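Long-range contact in pollen receptor-like kinase 3 (Arabidopsis thaliana, PDB 5WLS), which probably acts as a leucine-rich-repeat receptor-like kinase of pollen, with an extracellular domain structurally similar to the SERK family of co-receptors: residues A[116-127]-A[139-150]. Numbering follows the deposited sequence.
Sequences LKRVFLDNNRLS and GLEELHMQGNQF
Asn148 of 139-150 reaches its side-chain amide into the turn of 116-127 that follows strand 118-120, where both ends of the group are used. Its ND2 donates to Leu121 O at 3.1 Å, with the acceptor lying in the amide plane, and also to Met145 O of its own segment; OD1 accepts from Leu126 N at 3.2 Å. A leucine in its place would probably leave Leu121 O and Leu126 N without these mates and let the turn after strand 118-120 loosen. Asn124 OD1 and Asn172 OD1 likewise accept from the backbone N of Phe101 and Phe150, repeating the pattern in the neighbouring coils.

Strands 118-120 and 142-144 run parallel, 10° apart, joined by bonds such as Val119 N to Glu142 O at 2.9 Å. Beside Arg118 and Glu142 on one face, Phe120 and His144 both hold CG anti to their own carbonyl carbon (chi1 -68° and -67°), which sends the rings out side by side; His144 ND1 lies over the phenyl face, 3.2 Å from Phe120 CE1. His144 NE2 is bonded onward to Ser166. Glu142 sets OE2 at the phenyl edge and over the Arg118 guanidinium, a long salt bridge of charge alone. On the opposite face, Leu143 CD1 packs against Val119 CB at 3.8 Å; beyond the strands, Phe150 CZ meets Leu126 CB. Polar or aromatic strand residues on one face, aliphatic ones on the other and a row of asparagines bonding to backbone are hallmarks of successive coils in a leucine-rich-repeat solenoid.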
loop_
_atom_site.group_PDB
_atom_site.type_symbol
_atom_site.label_atom_id
_atom_site.label_comp_id
_atom_site.label_asym_id
_atom_site.label_seq_id
_atom_site.Cartn_x
_atom_site.Cartn_y
_atom_site.Cartn_z
ATOM N N LEU A 116 -9.199 4.305 1.730
ATOM C CA LEU A 116 -8.042 3.537 2.175
ATOM C C LEU A 116 -7.937 3.548 3.695
ATOM O O LEU A 116 -7.783 4.607 4.310
ATOM C CB LEU A 116 -6.762 4.092 1.550
ATOM C CG LEU A 116 -6.280 3.417 0.263
ATOM C CD1 LEU A 116 -5.160 4.222 -0.387
ATOM C CD2 LEU A 116 -5.849 1.980 0.531
ATOM N N LYS A 117 -8.018 2.363 4.296
ATOM C CA LYS A 117 -7.779 2.173 5.721
ATOM C C LYS A 117 -6.374 1.671 6.013
ATOM O O LYS A 117 -5.803 1.982 7.062
ATOM C CB LYS A 117 -8.794 1.180 6.294
ATOM C CG LYS A 117 -10.228 1.629 6.148
ATOM C CD LYS A 117 -11.147 0.707 6.920
ATOM C CE LYS A 117 -12.414 1.427 7.345
ATOM N NZ LYS A 117 -13.560 0.482 7.425
ATOM N N ARG A 118 -5.820 0.886 5.106
ATOM C CA ARG A 118 -4.547 0.220 5.301
ATOM C C ARG A 118 -3.657 0.367 4.080
ATOM O O ARG A 118 -4.084 0.083 2.957
ATOM C CB ARG A 118 -4.736 -1.253 5.628
ATOM C CG ARG A 118 -5.191 -1.760 7.000
ATOM C CD ARG A 118 -5.405 -3.127 6.403
ATOM N NE ARG A 118 -4.212 -3.919 6.623
ATOM C CZ ARG A 118 -4.123 -5.215 6.860
ATOM N NH1 ARG A 118 -5.182 -6.009 6.867
ATOM N NH2 ARG A 118 -2.904 -5.727 6.982
ATOM N N VAL A 119 -2.434 0.842 4.312
ATOM C CA VAL A 119 -1.415 1.024 3.277
ATOM C C VAL A 119 -0.104 0.459 3.812
ATOM O O VAL A 119 0.516 1.054 4.708
ATOM C CB VAL A 119 -1.244 2.498 2.891
ATOM C CG1 VAL A 119 -0.099 2.651 1.916
ATOM C CG2 VAL A 119 -2.538 3.044 2.303
ATOM N N PHE A 120 0.312 -0.690 3.282
ATOM C CA PHE A 120 1.580 -1.318 3.635
ATOM C C PHE A 120 2.477 -1.255 2.402
ATOM O O PHE A 120 2.242 -1.965 1.419
ATOM C CB PHE A 120 1.382 -2.762 4.099
ATOM C CG PHE A 120 0.663 -2.900 5.424
ATOM C CD1 PHE A 120 1.094 -3.821 6.363
ATOM C CD2 PHE A 120 -0.450 -2.129 5.721
ATOM C CE1 PHE A 120 0.436 -3.957 7.573
ATOM C CE2 PHE A 120 -1.108 -2.259 6.926
ATOM C CZ PHE A 120 -0.664 -3.176 7.855
ATOM N N LEU A 121 3.504 -0.403 2.454
ATOM C CA LEU A 121 4.472 -0.267 1.369
ATOM C C LEU A 121 5.880 -0.611 1.834
ATOM O O LEU A 121 6.857 -0.241 1.176
ATOM C CB LEU A 121 4.434 1.147 0.788
ATOM C CG LEU A 121 3.083 1.622 0.252
ATOM C CD1 LEU A 121 3.194 3.014 -0.358
ATOM C CD2 LEU A 121 2.527 0.628 -0.758
ATOM N N ASP A 122 5.996 -1.300 2.965
ATOM C CA ASP A 122 7.287 -1.509 3.600
ATOM C C ASP A 122 8.226 -2.319 2.714
ATOM O O ASP A 122 7.805 -3.191 1.949
ATOM C CB ASP A 122 7.112 -2.227 4.939
ATOM C CG ASP A 122 6.288 -3.497 4.819
ATOM O OD1 ASP A 122 5.287 -3.494 4.072
ATOM O OD2 ASP A 122 6.656 -4.505 5.456
ATOM N N ASN A 123 9.517 -2.003 2.827
ATOM C CA ASN A 123 10.603 -2.792 2.245
ATOM C C ASN A 123 10.535 -2.849 0.721
ATOM O O ASN A 123 10.888 -3.856 0.100
ATOM C CB ASN A 123 10.636 -4.198 2.844
ATOM C CG ASN A 123 10.960 -4.184 4.320
ATOM O OD1 ASN A 123 11.975 -3.629 4.739
ATOM N ND2 ASN A 123 10.090 -4.789 5.123
ATOM N N ASN A 124 10.087 -1.759 0.105
ATOM C CA ASN A 124 10.330 -1.572 -1.319
ATOM C C ASN A 124 11.554 -0.680 -1.457
ATOM O O ASN A 124 12.389 -0.639 -0.547
ATOM C CB ASN A 124 9.102 -0.986 -2.016
ATOM C CG ASN A 124 8.005 -2.018 -2.215
ATOM O OD1 ASN A 124 7.645 -2.345 -3.345
ATOM N ND2 ASN A 124 7.482 -2.549 -1.115
ATOM N N ARG A 125 11.686 0.035 -2.568
ATOM C CA ARG A 125 12.763 1.008 -2.715
ATOM C C ARG A 125 12.205 2.354 -3.150
ATOM O O ARG A 125 12.748 3.025 -4.032
ATOM C CB ARG A 125 13.835 0.504 -3.678
ATOM C CG ARG A 125 14.492 -0.796 -3.218
ATOM C CD ARG A 125 15.535 -0.537 -2.131
ATOM N NE ARG A 125 16.200 -1.760 -1.685
ATOM C CZ ARG A 125 17.377 -2.185 -2.134
ATOM N NH1 ARG A 125 18.029 -1.490 -3.055
ATOM N NH2 ARG A 125 17.902 -3.311 -1.666
ATOM N N LEU A 126 11.106 2.763 -2.522
ATOM C CA LEU A 126 10.531 4.077 -2.762
ATOM C C LEU A 126 11.423 5.172 -2.186
ATOM O O LEU A 126 12.146 4.971 -1.208
ATOM C CB LEU A 126 9.129 4.165 -2.160
ATOM C CG LEU A 126 8.119 3.137 -2.678
ATOM C CD1 LEU A 126 6.918 3.038 -1.750
ATOM C CD2 LEU A 126 7.677 3.479 -4.091
ATOM N N SER A 127 11.362 6.343 -2.812
ATOM C CA SER A 127 12.264 7.441 -2.505
ATOM C C SER A 127 11.483 8.747 -2.480
ATOM O O SER A 127 10.313 8.810 -2.870
ATOM C CB SER A 127 13.405 7.524 -3.529
ATOM O OG SER A 127 12.895 7.793 -4.821
ATOM N N GLY A 139 -9.424 8.653 7.243
ATOM C CA GLY A 139 -9.758 7.285 7.575
ATOM C C GLY A 139 -8.602 6.308 7.560
ATOM O O GLY A 139 -8.834 5.100 7.684
ATOM N N LEU A 140 -7.365 6.782 7.422
ATOM C CA LEU A 140 -6.213 5.889 7.381
ATOM C C LEU A 140 -5.949 5.358 8.784
ATOM O O LEU A 140 -5.770 6.136 9.725
ATOM C CB LEU A 140 -4.986 6.627 6.852
ATOM C CG LEU A 140 -3.699 5.810 6.712
ATOM C CD1 LEU A 140 -3.889 4.644 5.747
ATOM C CD2 LEU A 140 -2.527 6.690 6.306
ATOM N N GLU A 141 -5.931 4.037 8.931
ATOM C CA GLU A 141 -5.712 3.436 10.239
ATOM C C GLU A 141 -4.331 2.820 10.397
ATOM O O GLU A 141 -3.729 2.940 11.469
ATOM C CB GLU A 141 -6.790 2.383 10.510
ATOM C CG GLU A 141 -8.175 2.853 10.083
ATOM C CD GLU A 141 -9.260 1.826 10.322
ATOM O OE1 GLU A 141 -10.447 2.174 10.147
ATOM O OE2 GLU A 141 -8.934 0.687 10.717
ATOM N N GLU A 142 -3.801 2.187 9.351
ATOM C CA GLU A 142 -2.516 1.502 9.424
ATOM C C GLU A 142 -1.660 1.930 8.239
ATOM O O GLU A 142 -2.029 1.689 7.083
ATOM C CB GLU A 142 -2.718 -0.013 9.430
ATOM C CG GLU A 142 -3.479 -0.497 10.651
ATOM C CD GLU A 142 -4.106 -1.855 10.442
ATOM O OE1 GLU A 142 -5.351 -1.943 10.480
ATOM O OE2 GLU A 142 -3.354 -2.832 10.237
ATOM N N LEU A 143 -0.510 2.540 8.528
ATOM C CA LEU A 143 0.415 2.990 7.492
ATOM C C LEU A 143 1.801 2.465 7.827
ATOM O O LEU A 143 2.421 2.909 8.798
ATOM C CB LEU A 143 0.418 4.512 7.369
ATOM C CG LEU A 143 1.456 5.066 6.391
ATOM C CD1 LEU A 143 1.177 4.577 4.974
ATOM C CD2 LEU A 143 1.499 6.590 6.425
ATOM N N HIS A 144 2.283 1.519 7.027
ATOM C CA HIS A 144 3.593 0.918 7.236
ATOM C C HIS A 144 4.456 1.194 6.016
ATOM O O HIS A 144 4.151 0.725 4.914
ATOM C CB HIS A 144 3.472 -0.585 7.505
ATOM C CG HIS A 144 2.791 -0.912 8.799
ATOM N ND1 HIS A 144 2.508 -2.205 9.188
ATOM C CD2 HIS A 144 2.336 -0.113 9.794
ATOM C CE1 HIS A 144 1.910 -2.188 10.366
ATOM N NE2 HIS A 144 1.793 -0.931 10.756
ATOM N N MET A 145 5.535 1.953 6.220
ATOM C CA MET A 145 6.407 2.402 5.140
ATOM C C MET A 145 7.869 2.124 5.461
ATOM O O MET A 145 8.756 2.680 4.805
ATOM C CB MET A 145 6.221 3.897 4.864
ATOM C CG MET A 145 4.810 4.317 4.492
ATOM S SD MET A 145 4.721 6.079 4.127
ATOM C CE MET A 145 4.761 6.047 2.337
ATOM N N GLN A 146 8.134 1.296 6.465
ATOM C CA GLN A 146 9.500 1.093 6.924
ATOM C C GLN A 146 10.351 0.427 5.850
ATOM O O GLN A 146 9.851 -0.293 4.984
ATOM C CB GLN A 146 9.519 0.244 8.197
ATOM C CG GLN A 146 9.188 -1.222 7.987
ATOM C CD GLN A 146 7.712 -1.514 8.142
ATOM O OE1 GLN A 146 6.874 -0.624 7.993
ATOM N NE2 GLN A 146 7.384 -2.766 8.434
ATOM N N GLY A 147 11.654 0.691 5.906
ATOM C CA GLY A 147 12.590 -0.018 5.054
ATOM C C GLY A 147 12.620 0.419 3.609
ATOM O O GLY A 147 12.952 -0.387 2.734
ATOM N N ASN A 148 12.283 1.675 3.326
ATOM C CA ASN A 148 12.394 2.259 2.002
ATOM C C ASN A 148 13.574 3.234 2.020
ATOM O O ASN A 148 14.509 3.058 2.819
ATOM C CB ASN A 148 11.066 2.912 1.628
ATOM C CG ASN A 148 10.007 1.909 1.228
ATOM O OD1 ASN A 148 10.014 1.389 0.113
ATOM N ND2 ASN A 148 9.083 1.636 2.141
ATOM N N GLN A 149 13.527 4.263 1.174
ATOM C CA GLN A 149 14.559 5.289 1.158
ATOM C C GLN A 149 13.949 6.688 1.200
ATOM O O GLN A 149 14.521 7.640 0.658
ATOM C CB GLN A 149 15.478 5.124 -0.047
ATOM C CG GLN A 149 16.226 3.791 -0.034
ATOM C CD GLN A 149 17.041 3.562 -1.287
ATOM O OE1 GLN A 149 16.503 3.215 -2.338
ATOM N NE2 GLN A 149 18.354 3.732 -1.175
ATOM N N PHE A 150 12.779 6.824 1.826
ATOM C CA PHE A 150 12.104 8.113 1.912
ATOM C C PHE A 150 13.004 9.148 2.576
ATOM O O PHE A 150 13.723 8.850 3.533
ATOM C CB PHE A 150 10.809 7.971 2.716
ATOM C CG PHE A 150 9.722 7.225 1.998
ATOM C CD1 PHE A 150 9.250 7.658 0.769
ATOM C CD2 PHE A 150 9.191 6.072 2.548
ATOM C CE1 PHE A 150 8.247 6.968 0.118
ATOM C CE2 PHE A 150 8.195 5.374 1.899
ATOM C CZ PHE A 150 7.724 5.821 0.680
HETATM O O HOH W 1 15.426 3.783 -4.704
#